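Local coordinates for protein Succinylglutamatedesuccinylase/aspartoacylase (Rhodobacter sphaeroides 2.4.1, PDB 3CDX) that probably hydrolyses carbon-nitrogen bonds of linear amides, as a metal-dependent member of the succinylglutamate desuccinylase/aspartoacylase family, and binds a calcium ion, at residues A177-F182 against I233-H239; R10-D14 against Y26-P30. One frame throughout, in Å; residues are numbered along the deposited sequence.

Interaction 1. Residues A177-F182 against I233-H239; sequences AAAEAF and ILNVLKH
Two alpha-helical segments, 177-182 and 233-239, cross with their axes 8.3 Å apart and their N-to-C directions at 130°. The CA atoms come closest at Phe182 and Val236, 5.3 Å apart. Ala181 points toward segment 233-239, and its CB lies 3.5 Å from His239 CB. His239, chi1 t, lays its ring along segment 177-182, beside Ala177 and Ala178. Ala178 CA makes an off-centre CH-pi contact with the His239 ring, 4.3 Å from the ring centroid. Ala177 O sits over one face, 3.8 Å from His239 CE1. Apolar packing fills the other end. Phe182, chi1 t, puts CD1 3.8 Å from Val236 CG2, which meets the ring at its edge. Phe182 CE1 is 4.1 Å from Ile233 CG2. The polar link is Asn235, chi1 m. Asn235 ND2 donates to Phe182 O at 3.2 Å and, weakly, to Ala181 O at 3.0 Å, so it binds carbonyls at the C-terminal end of helix 169-182. The strongest partner of Asn235 ND2 is Glu248 O, outside the two segments. Phe182 and Val236 both rest on Val146 of strand 144-148. The arrangement is helix-on-helix packing against a central mixed sheet, as in the alpha/beta zinc-exopeptidase-like catalytic domain.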
loop_
_atom_site.group_PDB
_atom_site.type_symbol
_atom_site.label_atom_id
_atom_site.label_comp_id
_atom_site.label_asym_id
_atom_site.label_seq_id
_atom_site.Cartn_x
_atom_site.Cartn_y
_atom_site.Cartn_z
ATOM N N ALA A 177 16.465 -8.824 43.368
ATOM C CA ALA A 177 16.346 -10.190 43.849
ATOM C C ALA A 177 15.506 -11.050 42.927
ATOM O O ALA A 177 15.754 -12.248 42.791
ATOM C CB ALA A 177 15.739 -10.193 45.237
ATOM N N ALA A 178 14.474 -10.463 42.322
ATOM C CA ALA A 178 13.626 -11.235 41.419
ATOM C C ALA A 178 14.404 -11.521 40.135
ATOM O O ALA A 178 14.321 -12.620 39.584
ATOM C CB ALA A 178 12.296 -10.492 41.142
ATOM N N ALA A 179 15.161 -10.521 39.666
ATOM C CA ALA A 179 16.053 -10.703 38.520
ATOM C C ALA A 179 17.033 -11.860 38.771
ATOM O O ALA A 179 17.186 -12.728 37.911
ATOM C CB ALA A 179 16.782 -9.424 38.205
ATOM N N GLU A 180 17.642 -11.902 39.973
ATOM C CA GLU A 180 18.594 -12.940 40.343
ATOM C C GLU A 180 17.931 -14.324 40.281
ATOM O O GLU A 180 18.502 -15.261 39.708
ATOM C CB GLU A 180 19.238 -12.682 41.739
ATOM C CG GLU A 180 20.225 -11.543 41.731
ATOM C CD GLU A 180 20.773 -11.161 43.117
ATOM O OE1 GLU A 180 20.764 -12.026 44.041
ATOM O OE2 GLU A 180 21.230 -9.989 43.269
ATOM N N ALA A 181 16.735 -14.445 40.855
ATOM C CA ALA A 181 15.971 -15.697 40.787
ATOM C C ALA A 181 15.651 -16.125 39.338
ATOM O O ALA A 181 15.842 -17.296 38.965
ATOM C CB ALA A 181 14.676 -15.570 41.578
ATOM N N PHE A 182 15.198 -15.175 38.511
ATOM C CA PHE A 182 14.900 -15.493 37.092
ATOM C C PHE A 182 16.137 -16.216 36.509
ATOM O O PHE A 182 16.003 -17.228 35.853
ATOM C CB PHE A 182 14.537 -14.227 36.280
ATOM C CG PHE A 182 14.110 -14.501 34.825
ATOM C CD1 PHE A 182 12.758 -14.478 34.462
ATOM C CD2 PHE A 182 15.060 -14.775 33.833
ATOM C CE1 PHE A 182 12.358 -14.727 33.097
ATOM C CE2 PHE A 182 14.674 -15.024 32.484
ATOM C CZ PHE A 182 13.328 -15.008 32.123
ATOM N N ILE A 233 10.806 -18.183 34.147
ATOM C CA ILE A 233 9.462 -17.976 34.641
ATOM C C ILE A 233 9.079 -18.957 35.747
ATOM O O ILE A 233 8.390 -18.565 36.688
ATOM C CB ILE A 233 8.379 -17.847 33.513
ATOM C CG1 ILE A 233 8.219 -19.126 32.679
ATOM C CG2 ILE A 233 8.718 -16.624 32.603
ATOM C CD1 ILE A 233 7.112 -19.020 31.571
ATOM N N LEU A 234 9.532 -20.208 35.629
ATOM C CA LEU A 234 9.411 -21.192 36.723
ATOM C C LEU A 234 10.150 -20.710 37.966
ATOM O O LEU A 234 9.586 -20.723 39.044
ATOM C CB LEU A 234 9.997 -22.550 36.323
ATOM C CG LEU A 234 9.202 -23.430 35.375
ATOM C CD1 LEU A 234 10.064 -24.644 35.000
ATOM C CD2 LEU A 234 7.869 -23.858 35.978
ATOM N N ASN A 235 11.411 -20.302 37.790
ATOM C CA ASN A 235 12.220 -19.702 38.853
ATOM C C ASN A 235 11.528 -18.520 39.523
ATOM O O ASN A 235 11.572 -18.378 40.750
ATOM C CB ASN A 235 13.554 -19.194 38.313
ATOM C CG ASN A 235 14.574 -20.292 38.068
ATOM O OD1 ASN A 235 14.342 -21.463 38.357
ATOM N ND2 ASN A 235 15.712 -19.906 37.505
ATOM N N VAL A 236 10.889 -17.660 38.732
ATOM C CA VAL A 236 10.234 -16.517 39.301
ATOM C C VAL A 236 9.084 -17.016 40.196
ATOM O O VAL A 236 8.875 -16.493 41.294
ATOM C CB VAL A 236 9.737 -15.519 38.259
ATOM C CG1 VAL A 236 8.623 -14.718 38.854
ATOM C CG2 VAL A 236 10.902 -14.547 37.831
ATOM N N LEU A 237 8.361 -18.033 39.730
ATOM C CA LEU A 237 7.243 -18.586 40.509
ATOM C C LEU A 237 7.712 -19.219 41.831
ATOM O O LEU A 237 7.017 -19.136 42.858
ATOM C CB LEU A 237 6.509 -19.641 39.692
ATOM C CG LEU A 237 5.708 -19.183 38.466
ATOM C CD1 LEU A 237 4.891 -20.376 37.882
ATOM C CD2 LEU A 237 4.799 -17.985 38.773
ATOM N N LYS A 238 8.852 -19.900 41.759
ATOM C CA LYS A 238 9.506 -20.503 42.916
ATOM C C LYS A 238 9.960 -19.423 43.903
ATOM O O LYS A 238 9.666 -19.524 45.094
ATOM C CB LYS A 238 10.673 -21.413 42.477
ATOM C CG LYS A 238 10.184 -22.621 41.679
ATOM C CD LYS A 238 11.345 -23.418 41.162
ATOM C CE LYS A 238 10.881 -24.718 40.540
ATOM N NZ LYS A 238 12.029 -25.283 39.709
ATOM N N HIS A 239 10.622 -18.382 43.385
ATOM C CA HIS A 239 11.031 -17.224 44.156
ATOM C C HIS A 239 9.857 -16.620 44.903
ATOM O O HIS A 239 9.973 -16.201 46.045
ATOM C CB HIS A 239 11.628 -16.168 43.241
ATOM C CG HIS A 239 11.962 -14.875 43.925
ATOM N ND1 HIS A 239 13.016 -14.748 44.805
ATOM C CD2 HIS A 239 11.404 -13.645 43.831
ATOM C CE1 HIS A 239 13.086 -13.498 45.237
ATOM N NE2 HIS A 239 12.127 -12.804 44.654
#

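Interaction 2. Residues R10-D14 against Y26-P30; sequences RIACD and YARAP
In segment 10-14, residues 11-13 are extended; the chain turns at Arg10 and Asp14. It runs nearly antiparallel, at 158°, to strand residues 26-30. A single antiparallel bridge sets the register: Ala12 and Arg28, a hydrogen-bonded pair with CA atoms 5.1 Å apart. Ala12 N donates to Arg28 O at 3.0 Å, and Arg28 N to Ala12 O at 2.7 Å. Ile11 (chi1 m, chi2 t) is one bump, straddling two alanines: Ile11 CG2 is 3.7 Å from Ala27 CB and Ile11 CD1 3.8 Å from Ala29 CB. Cys13 CB adds to this side, 4.1 Å from Ala27 CB. This N-terminal arm thus flanks strand 21-30, which also pairs with strand 40-50; helix 126-138 covers Ile11 through Met129 and Phe133. Pro30 points toward the arm: Pro30 CG is 3.5 Å from Arg10 O, and Pro30 CB, over one face of the Arg10 guanidinium, is 3.6 Å from Arg10 NH2. Arg28 bends over Ala12, with NH2 3.7 Å from Ala12 CB, to a salt bridge with Asp14: Arg28 NH2 is 3.0 Å and NH1 3.1 Å from Asp14 OD2, both weak as hydrogen bonds. A water accepts from Asp14 N at 3.1 Å and donates to Tyr26 O at 2.6 Å.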
loop_
_atom_site.group_PDB
_atom_site.type_symbol
_atom_site.label_atom_id
_atom_site.label_comp_id
_atom_site.label_asym_id
_atom_site.label_seq_id
_atom_site.Cartn_x
_atom_site.Cartn_y
_atom_site.Cartn_z
ATOM N N ARG A 10 -13.882 -1.875 26.227
ATOM C CA ARG A 10 -14.682 -2.552 25.201
ATOM C C ARG A 10 -14.195 -4.005 24.990
ATOM O O ARG A 10 -14.911 -4.830 24.400
ATOM C CB ARG A 10 -14.586 -1.794 23.881
ATOM C CG ARG A 10 -14.975 -0.292 23.934
ATOM C CD ARG A 10 -14.776 0.373 22.553
ATOM N NE ARG A 10 -15.588 -0.354 21.546
ATOM C CZ ARG A 10 -15.239 -0.566 20.273
ATOM N NH1 ARG A 10 -14.087 -0.081 19.785
ATOM N NH2 ARG A 10 -16.047 -1.266 19.487
ATOM N N ILE A 11 -12.976 -4.309 25.438
ATOM C CA ILE A 11 -12.443 -5.668 25.368
ATOM C C ILE A 11 -13.149 -6.522 26.418
ATOM O O ILE A 11 -13.089 -6.218 27.592
ATOM C CB ILE A 11 -10.896 -5.717 25.570
ATOM C CG1 ILE A 11 -10.219 -4.733 24.618
ATOM C CG2 ILE A 11 -10.373 -7.173 25.418
ATOM C CD1 ILE A 11 -8.741 -4.993 24.343
ATOM N N ALA A 12 -13.825 -7.579 25.988
ATOM C CA ALA A 12 -14.660 -8.360 26.883
ATOM C C ALA A 12 -13.900 -9.592 27.345
ATOM O O ALA A 12 -13.217 -10.229 26.548
ATOM C CB ALA A 12 -15.959 -8.780 26.161
ATOM N N CYS A 13 -14.032 -9.934 28.619
ATOM C CA CYS A 13 -13.469 -11.171 29.133
ATOM C C CYS A 13 -14.431 -11.719 30.163
ATOM O O CYS A 13 -14.917 -10.981 31.021
ATOM C CB CYS A 13 -12.090 -10.935 29.759
ATOM S SG CYS A 13 -11.168 -12.405 30.186
ATOM N N ASP A 14 -14.710 -13.016 30.067
ATOM C CA ASP A 14 -15.629 -13.685 31.008
ATOM C C ASP A 14 -14.907 -14.433 32.138
ATOM O O ASP A 14 -15.550 -15.000 33.005
ATOM C CB ASP A 14 -16.561 -14.645 30.247
ATOM C CG ASP A 14 -17.413 -13.929 29.210
ATOM O OD1 ASP A 14 -17.894 -12.781 29.465
ATOM O OD2 ASP A 14 -17.596 -14.506 28.126
ATOM N N TYR A 26 -10.188 -16.516 26.263
ATOM C CA TYR A 26 -9.754 -15.399 25.416
ATOM C C TYR A 26 -10.430 -14.163 25.894
ATOM O O TYR A 26 -11.603 -14.208 26.273
ATOM C CB TYR A 26 -10.195 -15.632 23.972
ATOM C CG TYR A 26 -9.662 -16.921 23.437
ATOM C CD1 TYR A 26 -8.351 -17.001 22.980
ATOM C CD2 TYR A 26 -10.454 -18.078 23.405
ATOM C CE1 TYR A 26 -7.843 -18.170 22.506
ATOM C CE2 TYR A 26 -9.918 -19.283 22.942
ATOM C CZ TYR A 26 -8.606 -19.291 22.488
ATOM O OH TYR A 26 -8.032 -20.417 22.009
ATOM N N ALA A 27 -9.719 -13.045 25.880
ATOM C CA ALA A 27 -10.423 -11.764 25.897
ATOM C C ALA A 27 -10.780 -11.424 24.462
ATOM O O ALA A 27 -9.965 -11.583 23.580
ATOM C CB ALA A 27 -9.580 -10.662 26.538
ATOM N N ARG A 28 -11.983 -10.926 24.232
ATOM C CA ARG A 28 -12.459 -10.652 22.882
ATOM C C ARG A 28 -12.342 -9.169 22.595
ATOM O O ARG A 28 -13.115 -8.352 23.141
ATOM C CB ARG A 28 -13.918 -11.114 22.733
ATOM C CG ARG A 28 -14.105 -12.583 23.033
ATOM C CD ARG A 28 -15.577 -13.045 23.005
ATOM N NE ARG A 28 -16.472 -12.445 24.022
ATOM C CZ ARG A 28 -16.552 -12.825 25.303
ATOM N NH1 ARG A 28 -15.769 -13.783 25.777
ATOM N NH2 ARG A 28 -17.405 -12.224 26.125
ATOM N N ALA A 29 -11.360 -8.811 21.778
ATOM C CA ALA A 29 -11.108 -7.414 21.478
ATOM C C ALA A 29 -11.814 -7.048 20.189
ATOM O O ALA A 29 -11.539 -7.684 19.132
ATOM C CB ALA A 29 -9.617 -7.147 21.347
ATOM N N PRO A 30 -12.690 -6.013 20.244
ATOM C CA PRO A 30 -13.412 -5.595 19.014
ATOM C C PRO A 30 -12.432 -5.091 17.971
ATOM O O PRO A 30 -11.500 -4.351 18.312
ATOM C CB PRO A 30 -14.323 -4.437 19.475
ATOM C CG PRO A 30 -14.260 -4.396 20.956
ATOM C CD PRO A 30 -12.989 -5.130 21.393
HETATM O O HOH W 1 -13.639 -14.719 27.771
#

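In the fold
The two contacts share no helix or strand. Their centres are 30 Å apart and their nearest atoms about 18 Å, so they do not touch. Interaction 1 is buried. It joins two helices that lie on strand 144-148, and the Phe182 side chain is about 10 Å from that of the calcium ligand His149. Interaction 2 is only partly buried and lies away from the metal site. Main-chain hydrogen bonds hold the arm there, and a salt bridge and a water add to them. In interaction 1 the bonds across run from a side-chain amide to carbonyls. Interaction 2 also lies near subunit boundaries: Tyr26 OH is hydrogen-bonded to Val303 N of the second subunit.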